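PDB 7D6V: succinate dehydrogenase subunit A from Mycolicibacterium smegmatis, which probably oxidises succinate to fumarate as the FAD-carrying flavoprotein subunit of a mycobacterial succinate dehydrogenase and passes the electrons to the iron-sulfur subunit. Local coordinates for residues 56-61 / 115-119; 97-101 / 433-437; 481-485 / 532-537. One frame throughout, in Å; residues are numbered along the deposited sequence.

Interaction 1: 56-61 / 115-119; sequences AAMRNV and KISQR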
# COMPACT_ATOMS: atom_id res chain seq x y z
N ALA A 56 14.60 17.64 -0.51
CA ALA A 56 15.75 17.76 0.37
C ALA A 56 16.98 18.11 -0.46
O ALA A 56 17.29 17.40 -1.42
CB ALA A 56 15.99 16.47 1.17
N ALA A 57 17.67 19.18 -0.08
CA ALA A 57 18.84 19.65 -0.82
C ALA A 57 20.05 18.77 -0.50
O ALA A 57 21.04 19.19 0.10
CB ALA A 57 19.11 21.11 -0.51
N MET A 58 19.95 17.51 -0.92
CA MET A 58 21.04 16.56 -0.75
C MET A 58 22.13 16.72 -1.80
O MET A 58 23.25 16.26 -1.58
CB MET A 58 20.50 15.13 -0.78
CG MET A 58 19.67 14.77 0.44
SD MET A 58 19.15 13.05 0.49
CE MET A 58 18.28 12.92 -1.06
N ARG A 59 21.82 17.36 -2.93
CA ARG A 59 22.77 17.65 -4.00
C ARG A 59 23.29 16.39 -4.69
O ARG A 59 24.39 16.39 -5.24
CB ARG A 59 23.95 18.49 -3.49
CG ARG A 59 23.55 19.82 -2.89
CD ARG A 59 24.59 20.32 -1.92
NE ARG A 59 25.73 20.92 -2.60
CZ ARG A 59 27.00 20.64 -2.32
NH1 ARG A 59 27.30 19.77 -1.37
NH2 ARG A 59 27.98 21.23 -2.99
N ASN A 60 22.50 15.31 -4.67
CA ASN A 60 22.95 14.06 -5.26
C ASN A 60 22.96 14.13 -6.79
O ASN A 60 23.87 13.60 -7.43
CB ASN A 60 22.06 12.91 -4.80
CG ASN A 60 22.20 12.63 -3.33
OD1 ASN A 60 23.18 13.02 -2.70
ND2 ASN A 60 21.22 11.94 -2.76
N VAL A 61 21.96 14.79 -7.38
CA VAL A 61 21.87 14.85 -8.83
C VAL A 61 22.80 15.93 -9.38
O VAL A 61 23.69 15.65 -10.19
CB VAL A 61 20.42 15.07 -9.28
CG1 VAL A 61 20.36 15.42 -10.75
CG2 VAL A 61 19.59 13.84 -8.98
N LYS A 115 23.90 6.82 -4.66
CA LYS A 115 23.24 7.74 -3.75
C LYS A 115 21.73 7.69 -3.96
O LYS A 115 21.22 6.93 -4.78
CB LYS A 115 23.77 9.16 -3.95
CG LYS A 115 25.28 9.27 -3.94
CD LYS A 115 25.72 10.71 -3.81
CE LYS A 115 27.23 10.81 -3.76
NZ LYS A 115 27.69 12.05 -3.09
N ILE A 116 21.01 8.51 -3.21
CA ILE A 116 19.56 8.57 -3.33
C ILE A 116 19.19 9.38 -4.57
O ILE A 116 19.72 10.47 -4.80
CB ILE A 116 18.94 9.18 -2.06
CG1 ILE A 116 19.20 8.29 -0.86
CG2 ILE A 116 17.45 9.38 -2.24
CD1 ILE A 116 18.60 8.80 0.43
N SER A 117 18.29 8.83 -5.38
CA SER A 117 17.86 9.49 -6.61
C SER A 117 16.88 10.61 -6.30
O SER A 117 16.04 10.49 -5.41
CB SER A 117 17.22 8.47 -7.55
OG SER A 117 17.00 9.03 -8.83
N GLN A 118 16.99 11.70 -7.05
CA GLN A 118 16.16 12.88 -6.86
C GLN A 118 15.53 13.27 -8.19
O GLN A 118 16.21 13.33 -9.21
CB GLN A 118 16.97 14.05 -6.30
CG GLN A 118 17.53 13.80 -4.91
CD GLN A 118 18.42 14.92 -4.43
OE1 GLN A 118 19.43 15.24 -5.06
NE2 GLN A 118 18.06 15.51 -3.30
N ARG A 119 14.23 13.55 -8.17
CA ARG A 119 13.49 13.97 -9.36
C ARG A 119 13.25 15.47 -9.35
O ARG A 119 13.37 16.14 -8.32
CB ARG A 119 12.15 13.24 -9.47
CG ARG A 119 12.25 11.83 -9.98
CD ARG A 119 10.87 11.23 -10.18
NE ARG A 119 10.11 11.19 -8.94
CZ ARG A 119 8.94 10.58 -8.80
NH1 ARG A 119 8.39 9.95 -9.83
NH2 ARG A 119 8.31 10.60 -7.63
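OE1 of Q118 receives two backbone N-H groups of the loop 56-61, both through weak bonds: from N60 N at 3.1 Å, bent to 134° at the hydrogen, and from V61 N at 3.5 Å. A long amide side chain suits this place, because it carries a carbonyl oxygen from the strand to two successive backbone amides of the loop. A firmer bond, again donated by the loop, runs from N60 ND2 to I116 O at 2.9 Å. It lies in the carbonyl plane on a lone pair of I116 O, though 19° out of the amide plane of N60. N60 CG lies beside its own backbone N (chi1 -67°), which turns the short amide toward 115-119. The loop follows strand 54-55, and Q118 opens strand 118-119; these are the outer strands of a three-stranded antiparallel sheet in the FAD-binding domain, with 129-130 between them. Q118 NE2 also bonds weakly to R128 O. Flexible and apolar, M58 bends at chi3 and brings CE to 3.8 Å from I116 CG2, while its side chain also packs on helix 84-102. V61 CG2 rests 3.8 Å from Q118 CB, and K115 CD passes 3.6 Å from N60 OD1.

Interaction 2: 97-101 / 433-437; sequences RVWEL and LVFGR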
# COMPACT_ATOMS: atom_id res chain seq x y z
N ARG A 97 17.25 14.43 7.77
CA ARG A 97 16.15 13.52 8.08
C ARG A 97 16.00 12.45 7.01
O ARG A 97 15.77 11.28 7.32
CB ARG A 97 14.85 14.32 8.23
CG ARG A 97 14.97 15.53 9.14
CD ARG A 97 14.92 15.15 10.62
NE ARG A 97 16.21 14.69 11.11
CZ ARG A 97 17.20 15.49 11.50
NH1 ARG A 97 17.05 16.80 11.44
NH2 ARG A 97 18.34 14.98 11.94
N VAL A 98 16.17 12.82 5.74
CA VAL A 98 16.10 11.84 4.66
C VAL A 98 17.26 10.86 4.77
O VAL A 98 17.09 9.65 4.56
CB VAL A 98 16.09 12.55 3.29
CG1 VAL A 98 15.97 11.53 2.18
CG2 VAL A 98 14.95 13.54 3.23
N TRP A 99 18.45 11.35 5.11
CA TRP A 99 19.60 10.45 5.25
C TRP A 99 19.40 9.48 6.40
O TRP A 99 19.74 8.30 6.29
CB TRP A 99 20.88 11.25 5.45
CG TRP A 99 21.46 11.74 4.18
CD1 TRP A 99 21.40 11.12 2.97
CD2 TRP A 99 22.19 12.95 3.98
NE1 TRP A 99 22.05 11.87 2.02
CE2 TRP A 99 22.54 13.00 2.62
CE3 TRP A 99 22.57 13.99 4.82
CZ2 TRP A 99 23.26 14.06 2.08
CZ3 TRP A 99 23.29 15.04 4.28
CH2 TRP A 99 23.63 15.07 2.92
N GLU A 100 18.86 9.95 7.53
CA GLU A 100 18.64 9.04 8.65
C GLU A 100 17.44 8.13 8.43
O GLU A 100 17.31 7.14 9.14
CB GLU A 100 18.48 9.82 9.95
CG GLU A 100 17.19 10.58 10.10
CD GLU A 100 17.22 11.57 11.25
OE1 GLU A 100 18.33 11.84 11.77
OE2 GLU A 100 16.15 12.07 11.63
N LEU A 101 16.58 8.45 7.46
CA LEU A 101 15.51 7.52 7.11
C LEU A 101 16.07 6.19 6.62
O LEU A 101 15.52 5.12 6.93
CB LEU A 101 14.60 8.12 6.04
CG LEU A 101 13.30 8.77 6.49
CD1 LEU A 101 12.55 9.29 5.28
CD2 LEU A 101 12.45 7.78 7.26
N LEU A 433 9.09 15.00 8.72
CA LEU A 433 10.25 14.54 9.47
C LEU A 433 10.88 15.66 10.28
O LEU A 433 11.11 15.52 11.49
CB LEU A 433 11.28 13.93 8.51
CG LEU A 433 10.76 12.90 7.52
CD1 LEU A 433 11.80 12.63 6.46
CD2 LEU A 433 10.37 11.62 8.23
N VAL A 434 11.13 16.81 9.63
CA VAL A 434 11.83 17.90 10.30
C VAL A 434 11.08 18.34 11.55
O VAL A 434 11.63 18.37 12.66
CB VAL A 434 12.04 19.07 9.32
CG1 VAL A 434 12.58 20.29 10.04
CG2 VAL A 434 12.96 18.67 8.20
N PHE A 435 9.79 18.62 11.40
CA PHE A 435 9.07 19.20 12.51
C PHE A 435 8.45 18.17 13.44
O PHE A 435 8.14 18.51 14.58
CB PHE A 435 8.02 20.18 11.98
CG PHE A 435 8.63 21.39 11.35
CD1 PHE A 435 8.64 21.55 9.98
CD2 PHE A 435 9.26 22.35 12.13
CE1 PHE A 435 9.23 22.65 9.40
CE2 PHE A 435 9.85 23.45 11.55
CZ PHE A 435 9.83 23.60 10.19
N GLY A 436 8.33 16.90 13.03
CA GLY A 436 8.08 15.86 14.01
C GLY A 436 9.24 15.68 14.95
O GLY A 436 9.05 15.55 16.17
N ARG A 437 10.47 15.70 14.42
CA ARG A 437 11.63 15.66 15.30
C ARG A 437 11.67 16.88 16.21
O ARG A 437 11.93 16.76 17.42
CB ARG A 437 12.91 15.55 14.48
CG ARG A 437 14.15 15.41 15.34
CD ARG A 437 15.40 15.37 14.51
NE ARG A 437 16.57 15.73 15.30
CZ ARG A 437 16.93 16.97 15.58
NH1 ARG A 437 18.01 17.20 16.31
NH2 ARG A 437 16.21 17.99 15.14
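R97 and R437 meet by stacking: the R97 guanidinium lies flat on that of R437, with centres 4.3 Å apart and planes inclined by 13°. R437 CD sits over the centre of the R97 group, 3.5 Å from R97 CZ. R437 reaches there because its chain is extended from CG to NE, whereas R97 bends at chi2 and chi3, bringing its guanidinium to E100 of its own helix. E100 takes R97 side-on in a salt bridge, R97 NE to E100 OE2 at 2.7 Å and R97 NH2 to E100 OE1 at 3.1 Å. Both oxygens lie near the guanidinium plane, fixing its rotation. E100 OE2 also pairs with R22, and E26 forms a long, weak ion pair with R437; these carboxylates would probably offset the like charges. Apolar contacts fill the rest: L433 CB touches R97 CB at 3.6 Å, L433 CD1 meets L101 CD1 equally close, and V434 CG2 lies 3.8 Å from R97 CG. Leucine and valine suit this buried face, as do the arginine methylenes. With local axes at right angles and 11.0 Å apart, spanned by long side chains, this is orthogonal helix packing, joining helices 84-102 and 427-448 of the flavoprotein.

Interaction 3: 481-485 / 532-537; sequences PYTLH and PGWHLA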
# COMPACT_ATOMS: atom_id res chain seq x y z
N PRO A 481 -26.76 11.43 11.65
CA PRO A 481 -25.41 11.99 11.45
C PRO A 481 -24.98 12.04 9.99
O PRO A 481 -24.31 12.99 9.58
CB PRO A 481 -24.52 11.04 12.27
CG PRO A 481 -25.44 10.33 13.19
CD PRO A 481 -26.76 10.25 12.52
N TYR A 482 -25.34 11.02 9.21
CA TYR A 482 -24.92 10.98 7.81
C TYR A 482 -25.57 12.10 7.00
O TYR A 482 -24.91 12.72 6.15
CB TYR A 482 -25.27 9.61 7.21
CG TYR A 482 -24.52 8.46 7.84
CD1 TYR A 482 -23.30 8.04 7.34
CD2 TYR A 482 -25.04 7.79 8.94
CE1 TYR A 482 -22.61 7.00 7.91
CE2 TYR A 482 -24.36 6.74 9.52
CZ TYR A 482 -23.15 6.35 9.00
OH TYR A 482 -22.46 5.30 9.57
N THR A 483 -26.84 12.38 7.26
CA THR A 483 -27.53 13.46 6.57
C THR A 483 -26.89 14.81 6.90
O THR A 483 -26.65 15.63 6.00
CB THR A 483 -29.01 13.46 6.95
OG1 THR A 483 -29.64 12.30 6.40
CG2 THR A 483 -29.71 14.70 6.44
N LEU A 484 -26.59 15.05 8.17
CA LEU A 484 -25.95 16.30 8.57
C LEU A 484 -24.57 16.43 7.94
O LEU A 484 -24.19 17.51 7.48
CB LEU A 484 -25.84 16.37 10.09
CG LEU A 484 -27.06 16.80 10.91
CD1 LEU A 484 -26.84 16.47 12.38
CD2 LEU A 484 -27.35 18.27 10.74
N HIS A 485 -23.81 15.33 7.92
CA HIS A 485 -22.49 15.37 7.31
C HIS A 485 -22.56 15.69 5.83
O HIS A 485 -21.77 16.49 5.31
CB HIS A 485 -21.78 14.03 7.53
CG HIS A 485 -20.38 14.00 7.01
ND1 HIS A 485 -19.78 12.85 6.54
CD2 HIS A 485 -19.45 14.98 6.90
CE1 HIS A 485 -18.55 13.12 6.15
NE2 HIS A 485 -18.32 14.40 6.36
N PRO A 532 -19.88 3.11 13.79
CA PRO A 532 -19.40 4.24 12.99
C PRO A 532 -20.37 5.41 12.92
O PRO A 532 -19.92 6.53 12.65
CB PRO A 532 -19.18 3.63 11.60
CG PRO A 532 -19.97 2.38 11.60
CD PRO A 532 -20.04 1.88 12.99
N GLY A 533 -21.67 5.21 13.15
CA GLY A 533 -22.57 6.34 13.24
C GLY A 533 -22.29 7.20 14.45
O GLY A 533 -22.31 8.43 14.37
N TRP A 534 -22.01 6.56 15.58
CA TRP A 534 -21.59 7.28 16.78
C TRP A 534 -20.28 8.02 16.54
O TRP A 534 -20.12 9.18 16.97
CB TRP A 534 -21.47 6.29 17.94
CG TRP A 534 -20.98 6.85 19.23
CD1 TRP A 534 -21.33 8.03 19.80
CD2 TRP A 534 -20.06 6.23 20.13
NE1 TRP A 534 -20.68 8.19 20.99
CE2 TRP A 534 -19.89 7.10 21.22
CE3 TRP A 534 -19.36 5.02 20.11
CZ2 TRP A 534 -19.05 6.80 22.29
CZ3 TRP A 534 -18.53 4.73 21.18
CH2 TRP A 534 -18.38 5.61 22.25
N HIS A 535 -19.33 7.38 15.86
CA HIS A 535 -18.05 8.01 15.56
C HIS A 535 -18.24 9.23 14.67
O HIS A 535 -17.59 10.27 14.87
CB HIS A 535 -17.11 7.00 14.91
CG HIS A 535 -16.94 5.74 15.69
ND1 HIS A 535 -16.46 4.58 15.13
CD2 HIS A 535 -17.18 5.46 16.99
CE1 HIS A 535 -16.42 3.63 16.05
NE2 HIS A 535 -16.85 4.14 17.19
N LEU A 536 -19.11 9.13 13.67
CA LEU A 536 -19.40 10.27 12.80
C LEU A 536 -20.06 11.40 13.58
O LEU A 536 -19.75 12.58 13.38
CB LEU A 536 -20.27 9.83 11.63
CG LEU A 536 -20.57 10.88 10.57
CD1 LEU A 536 -19.29 11.48 10.03
CD2 LEU A 536 -21.38 10.27 9.45
N ALA A 537 -20.99 11.05 14.48
CA ALA A 537 -21.63 12.06 15.31
C ALA A 537 -20.61 12.79 16.18
O ALA A 537 -20.75 13.99 16.44
CB ALA A 537 -22.72 11.43 16.17
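L536 has the largest share of the contact with the helix start 481-485, reaching across to it and spreading its two methyls over different partners. From CB, which points toward the other segment, the chain runs to CG, set opposite the backbone N (chi1 -175°), and there it forks. CD2 goes to Y482: it stands 3.6 Å from Y482 CD1 and makes a CH-pi contact over the ring face, 3.9 Å from the centroid and 23° off the normal. The same methyl lies 4.3 Å from P481 CB. CD1 turns to H485, coming within 3.8 Å of H485 ND1 in an off-centre CH-pi contact with the imidazole. A branched leucine suits this place because one side chain can serve two rings. Proline fits the first turn of a helix, where its missing N-H costs no helical bond; P481 CG packs 4.2 Å from A537 CB. G533 offers only backbone to the tyrosine, its N lying 3.7 Å from Y482 OH. That hydroxyl bonds to P46 O of the iron-sulfur subunit, while H485 NE2 bonds to K214 O. With axes 9.7 Å apart crossing at 41°, the first turns of helices 481-495 and 532-556 pack together. L484 of the former touches helix 502-518, H485 continues onto M540 and M543 of the latter, and the iron-sulfur subunit adjoins Y482 and P532.

Interactions 1 and 2 are neighbours: helix 84-102 supplies one segment of interaction 2, and its V98 and W99 pack on A56, M58 and I116 of interaction 1. Their segments alternate along the chain. Interaction 3 is formed later in the sequence and lies on the opposite side of the chain's centre, its own centre about 45 Å from that of interaction 1 and 37 Å from that of interaction 2. Interaction 2 is the buried one, combining apolar helix packing with charge; the other two are partly buried. Loop and strand edge in interaction 1 depend on side-chain amides, whereas interaction 3 joins two helix starts by methyl-to-ring contacts, with no hydrogen bond between its segments.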